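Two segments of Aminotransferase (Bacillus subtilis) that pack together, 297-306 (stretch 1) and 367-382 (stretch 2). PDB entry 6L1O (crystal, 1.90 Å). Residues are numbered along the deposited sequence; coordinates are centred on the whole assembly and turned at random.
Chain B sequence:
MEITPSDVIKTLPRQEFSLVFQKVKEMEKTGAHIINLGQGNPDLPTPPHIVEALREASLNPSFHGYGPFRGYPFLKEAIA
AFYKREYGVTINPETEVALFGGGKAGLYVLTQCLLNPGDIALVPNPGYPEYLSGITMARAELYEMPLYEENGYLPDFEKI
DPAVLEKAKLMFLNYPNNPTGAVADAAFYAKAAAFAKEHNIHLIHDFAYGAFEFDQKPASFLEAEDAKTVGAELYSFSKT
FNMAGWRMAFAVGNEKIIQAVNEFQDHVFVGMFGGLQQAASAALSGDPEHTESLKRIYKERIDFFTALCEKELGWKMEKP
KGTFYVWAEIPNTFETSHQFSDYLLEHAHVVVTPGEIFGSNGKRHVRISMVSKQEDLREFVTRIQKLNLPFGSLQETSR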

# COMPACT_ATOMS: atom_id res chain seq x y z
N ILE B 297 -16.85 24.23 -11.92
CA ILE B 297 -15.56 24.62 -12.48
C ILE B 297 -15.22 23.77 -13.71
O ILE B 297 -14.82 24.31 -14.77
N TYR B 298 -15.31 22.44 -13.55
CA TYR B 298 -14.99 21.57 -14.68
C TYR B 298 -15.93 21.81 -15.85
O TYR B 298 -15.47 21.86 -17.01
N LYS B 299 -17.24 21.95 -15.57
CA LYS B 299 -18.21 22.19 -16.62
C LYS B 299 -17.92 23.52 -17.39
O LYS B 299 -18.03 23.58 -18.60
N GLU B 300 -17.53 24.55 -16.66
CA GLU B 300 -17.16 25.80 -17.30
C GLU B 300 -15.94 25.63 -18.20
O GLU B 300 -15.87 26.21 -19.28
N ARG B 301 -14.95 24.88 -17.75
CA ARG B 301 -13.73 24.67 -18.53
C ARG B 301 -14.08 23.90 -19.79
O ARG B 301 -13.63 24.24 -20.85
N ILE B 302 -14.92 22.87 -19.65
CA ILE B 302 -15.39 22.08 -20.76
C ILE B 302 -16.12 22.94 -21.79
O ILE B 302 -15.81 22.88 -23.00
N ASP B 303 -17.03 23.77 -21.33
CA ASP B 303 -17.76 24.67 -22.21
C ASP B 303 -16.85 25.69 -22.89
O ASP B 303 -16.92 25.86 -24.13
N PHE B 304 -16.01 26.35 -22.11
CA PHE B 304 -14.99 27.27 -22.64
C PHE B 304 -14.08 26.65 -23.71
O PHE B 304 -13.88 27.23 -24.80
N PHE B 305 -13.49 25.50 -23.35
CA PHE B 305 -12.55 24.81 -24.18
C PHE B 305 -13.16 24.27 -25.48
O PHE B 305 -12.57 24.40 -26.56
N THR B 306 -14.27 23.59 -25.39
CA THR B 306 -14.86 23.00 -26.60
C THR B 306 -15.37 24.13 -27.57
O THR B 306 -15.29 24.03 -28.81
N ARG B 367 -7.51 11.75 -25.57
CA ARG B 367 -8.14 12.20 -24.32
C ARG B 367 -7.51 13.51 -23.87
O ARG B 367 -6.28 13.64 -23.82
N ILE B 368 -8.34 14.47 -23.51
CA ILE B 368 -7.87 15.82 -23.21
C ILE B 368 -8.46 16.21 -21.87
O ILE B 368 -9.65 16.10 -21.68
N SER B 369 -7.63 16.56 -20.91
CA SER B 369 -8.18 16.70 -19.55
C SER B 369 -8.33 18.15 -19.21
O SER B 369 -7.49 18.97 -19.57
N MET B 370 -9.36 18.43 -18.46
CA MET B 370 -9.71 19.81 -18.15
C MET B 370 -9.25 20.17 -16.72
O MET B 370 -9.88 20.98 -16.05
N VAL B 371 -8.15 19.58 -16.30
CA VAL B 371 -7.52 19.91 -14.99
C VAL B 371 -6.39 20.92 -15.18
O VAL B 371 -5.31 20.76 -14.66
N SER B 372 -6.66 21.98 -15.93
CA SER B 372 -5.75 23.05 -16.11
C SER B 372 -6.51 24.38 -16.12
O SER B 372 -7.72 24.46 -16.50
N LYS B 373 -5.79 25.42 -15.75
CA LYS B 373 -6.42 26.76 -15.62
C LYS B 373 -6.86 27.32 -17.00
O LYS B 373 -6.30 26.94 -18.02
N GLN B 374 -7.83 28.23 -17.00
CA GLN B 374 -8.36 28.82 -18.24
C GLN B 374 -7.30 29.24 -19.29
O GLN B 374 -7.41 28.92 -20.48
N GLU B 375 -6.29 29.97 -18.84
CA GLU B 375 -5.29 30.49 -19.77
C GLU B 375 -4.35 29.40 -20.34
O GLU B 375 -3.80 29.54 -21.45
N ASP B 376 -4.17 28.31 -19.61
CA ASP B 376 -3.48 27.14 -20.16
C ASP B 376 -4.35 26.47 -21.24
O ASP B 376 -3.85 26.10 -22.27
N LEU B 377 -5.66 26.40 -20.98
CA LEU B 377 -6.58 25.91 -21.99
C LEU B 377 -6.53 26.80 -23.24
O LEU B 377 -6.56 26.31 -24.38
N ARG B 378 -6.44 28.11 -23.03
CA ARG B 378 -6.40 29.02 -24.15
C ARG B 378 -5.13 28.90 -24.94
O ARG B 378 -5.16 28.91 -26.19
N GLU B 379 -4.02 28.83 -24.25
CA GLU B 379 -2.70 28.75 -24.88
C GLU B 379 -2.53 27.42 -25.68
O GLU B 379 -1.98 27.42 -26.77
N PHE B 380 -3.12 26.33 -25.18
CA PHE B 380 -3.21 25.06 -25.93
C PHE B 380 -3.84 25.31 -27.32
O PHE B 380 -3.24 24.98 -28.37
N VAL B 381 -4.97 25.99 -27.34
CA VAL B 381 -5.64 26.28 -28.60
C VAL B 381 -4.82 27.24 -29.48
O VAL B 381 -4.67 27.01 -30.69
N THR B 382 -4.28 28.28 -28.87
CA THR B 382 -3.42 29.24 -29.59
C THR B 382 -2.25 28.59 -30.31
O THR B 382 -1.93 28.92 -31.46

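How does the start of the stretch 1 helix meet the loop of stretch 2? Tyr298 begins the contact from a sideways position: its CA-to-CB bond does not aim at the partner, but chi1 in m (-70°) carries the ring across to the turn after the strand. There Tyr298 CD1 lies 3.7 Å from Met370 O, and Tyr298 OH comes within 3.9 Å of Val371 CG1. Ile297 before it stays out of reach, and Lys299 is turned elsewhere, its NZ held by Asp303 OD1 at 2.7 Å in a salt bridge within the helix.

What does Arg301, whose CA-to-CB bond points toward stretch 2, do there? Arg301 leaves its helix in m and then runs fully extended, with chi2 and chi3 both t, so that its guanidinium reaches the carbonyls of the loop. Arg301 NH1 donates to Met370 O at 3.1 Å, and the angle of 170° makes this a nearly straight hydrogen bond, the only one between the two stretches. Ser372 O sits over one face of the guanidinium, 3.3 Å from Arg301 CZ; from that position it is poorly placed to accept an N-H, which lies in the plane of the group. The base of the side chain is apolar packing: Arg301 CB is 3.8 Å from Leu377 CD1.

What do Ile302 and Phe304 touch on stretch 2? Ile302, sideways and in m, places CG1 3.7 Å from Met370 CG and so lines the flank of the methionine. Phe304 points toward the second helix with chi1 in t. Phe304 CZ meets Gln374 CG at 4.0 Å, and Phe304 CE2 meets Leu377 CB at 4.2 Å. Arg378 NH2 approaches the edge of this ring, 3.5 Å from Phe304 CZ, while the ring atom in turn lies over a face of the guanidinium.

Why does Phe305 give up more surface to stretch 2 than any other residue of its helix? Its CA-to-CB bond points toward stretch 2, and chi1 in t sends the ring into a pocket built from strand, loop and helix together. Met370, m at chi1 and chi2, lays its CE over the ring face, 3.6 Å from Phe305 CD2, as a CH-pi contact. Ile368 CG2 is 3.8 Å from Phe305 CZ, and Leu377 CB is 4.1 Å from Phe305 CD1. Beyond them, Phe380 CD2 reaches the ring edge, 3.6 Å from Phe305 CE1, with Val381 CG2 4.2 Å from that same CE1. Thr306 then points away, its OG1 donating a hydrogen bond to Ile302 O at 2.7 Å.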

# COMPACT_ATOMS: atom_id res chain seq x y z
CB ILE B 297 -14.42 24.56 -11.47
CG1 ILE B 297 -14.60 25.67 -10.41
CG2 ILE B 297 -13.05 24.69 -12.13
CD1 ILE B 297 -13.78 25.53 -9.15
CB TYR B 298 -14.99 20.09 -14.23
CG TYR B 298 -13.82 19.76 -13.34
CD1 TYR B 298 -12.56 20.29 -13.57
CD2 TYR B 298 -13.97 18.92 -12.23
CE1 TYR B 298 -11.49 19.98 -12.78
CE2 TYR B 298 -12.92 18.61 -11.42
CZ TYR B 298 -11.68 19.12 -11.68
OH TYR B 298 -10.59 18.78 -10.90
CB LYS B 299 -19.64 22.17 -16.05
CG LYS B 299 -20.78 22.45 -17.03
CD LYS B 299 -20.75 21.50 -18.22
CE LYS B 299 -21.94 21.74 -19.17
NZ LYS B 299 -21.62 21.29 -20.55
CB GLU B 300 -16.90 26.85 -16.25
CG GLU B 300 -16.28 28.15 -16.70
CD GLU B 300 -17.12 28.93 -17.68
OE1 GLU B 300 -18.38 28.82 -17.63
OE2 GLU B 300 -16.52 29.67 -18.51
CB ARG B 301 -12.66 23.91 -17.72
CG ARG B 301 -12.02 24.76 -16.65
CD ARG B 301 -11.10 23.95 -15.77
NE ARG B 301 -10.50 24.77 -14.71
CZ ARG B 301 -9.65 24.31 -13.81
NH1 ARG B 301 -9.22 23.04 -13.85
NH2 ARG B 301 -9.16 25.13 -12.93
CB ILE B 302 -16.32 20.96 -20.29
CG1 ILE B 302 -15.48 19.86 -19.62
CG2 ILE B 302 -17.13 20.39 -21.45
CD1 ILE B 302 -16.34 18.91 -18.80
CB ASP B 303 -18.87 25.36 -21.46
CG ASP B 303 -20.00 24.41 -21.08
OD1 ASP B 303 -19.94 23.20 -21.39
OD2 ASP B 303 -20.97 24.88 -20.45
CB PHE B 304 -14.13 27.78 -21.51
CG PHE B 304 -12.97 28.64 -21.95
CD1 PHE B 304 -13.17 29.96 -22.36
CD2 PHE B 304 -11.68 28.13 -21.96
CE1 PHE B 304 -12.09 30.76 -22.74
CE2 PHE B 304 -10.60 28.89 -22.36
CZ PHE B 304 -10.82 30.22 -22.74
CB PHE B 305 -11.95 23.60 -23.41
CG PHE B 305 -10.91 22.83 -24.18
CD1 PHE B 305 -9.60 23.34 -24.32
CD2 PHE B 305 -11.22 21.62 -24.76
CE1 PHE B 305 -8.64 22.63 -25.03
CE2 PHE B 305 -10.28 20.92 -25.49
CZ PHE B 305 -8.99 21.40 -25.61
CB THR B 306 -15.97 22.00 -26.30
OG1 THR B 306 -16.96 22.59 -25.46
CG2 THR B 306 -15.40 20.73 -25.59
CB ARG B 367 -7.98 11.17 -23.21
CG ARG B 367 -8.91 11.43 -22.03
CD ARG B 367 -8.50 10.62 -20.81
NE ARG B 367 -7.22 11.02 -20.33
CZ ARG B 367 -6.59 10.55 -19.27
NH1 ARG B 367 -7.13 9.57 -18.54
NH2 ARG B 367 -5.41 11.07 -18.93
CB ILE B 368 -8.30 16.85 -24.29
CG1 ILE B 368 -7.90 16.41 -25.71
CG2 ILE B 368 -7.71 18.24 -24.02
CD1 ILE B 368 -8.28 17.43 -26.79
CB SER B 369 -7.31 16.01 -18.51
OG SER B 369 -6.00 16.37 -18.74
CB MET B 370 -11.18 20.01 -18.29
CG MET B 370 -11.75 19.77 -19.67
SD MET B 370 -11.25 20.99 -20.86
CE MET B 370 -9.97 20.13 -21.72
CB VAL B 371 -7.02 18.63 -14.24
CG1 VAL B 371 -8.18 17.81 -13.75
CG2 VAL B 371 -6.03 17.80 -15.07
CB SER B 372 -4.98 22.87 -17.41
OG SER B 372 -3.94 21.95 -17.30
CB LYS B 373 -5.42 27.70 -14.92
CG LYS B 373 -4.22 28.12 -15.78
CD LYS B 373 -3.10 28.83 -15.02
CE LYS B 373 -2.30 27.85 -14.16
NZ LYS B 373 -1.06 28.43 -13.62
CB GLN B 374 -9.23 30.05 -17.90
CG GLN B 374 -9.39 31.05 -19.06
CD GLN B 374 -10.16 32.32 -18.64
OE1 GLN B 374 -11.15 32.23 -17.95
NE2 GLN B 374 -9.68 33.49 -19.06
CB GLU B 375 -4.51 31.62 -19.14
CG GLU B 375 -5.36 32.89 -18.93
CD GLU B 375 -5.95 33.48 -20.23
OE1 GLU B 375 -5.22 33.49 -21.27
OE2 GLU B 375 -7.17 33.88 -20.23
CB ASP B 376 -3.15 26.12 -19.07
CG ASP B 376 -1.94 26.52 -18.21
OD1 ASP B 376 -1.30 27.56 -18.48
OD2 ASP B 376 -1.65 25.77 -17.24
CB LEU B 377 -7.99 25.79 -21.44
CG LEU B 377 -8.18 24.88 -20.19
CD1 LEU B 377 -9.63 24.83 -19.74
CD2 LEU B 377 -7.69 23.46 -20.49
CB ARG B 378 -6.61 30.47 -23.73
CG ARG B 378 -6.80 31.40 -24.95
CD ARG B 378 -6.82 32.87 -24.55
NE ARG B 378 -7.77 33.12 -23.46
CZ ARG B 378 -9.07 33.36 -23.61
NH1 ARG B 378 -9.62 33.36 -24.81
NH2 ARG B 378 -9.82 33.61 -22.53
CB GLU B 379 -1.62 28.89 -23.80
CG GLU B 379 -0.17 28.84 -24.27
CD GLU B 379 0.23 29.94 -25.23
OE1 GLU B 379 -0.46 30.99 -25.32
OE2 GLU B 379 1.28 29.72 -25.90
CB PHE B 380 -4.05 24.05 -25.11
CG PHE B 380 -4.27 22.74 -25.78
CD1 PHE B 380 -3.35 21.69 -25.61
CD2 PHE B 380 -5.39 22.52 -26.56
CE1 PHE B 380 -3.56 20.46 -26.22
CE2 PHE B 380 -5.61 21.29 -27.17
CZ PHE B 380 -4.70 20.26 -26.99
CB VAL B 381 -7.04 26.81 -28.39
CG1 VAL B 381 -7.63 27.30 -29.71
CG2 VAL B 381 -7.92 25.75 -27.78
CB THR B 382 -2.88 30.32 -28.65
OG1 THR B 382 -3.97 31.10 -28.20
CG2 THR B 382 -1.86 31.27 -29.37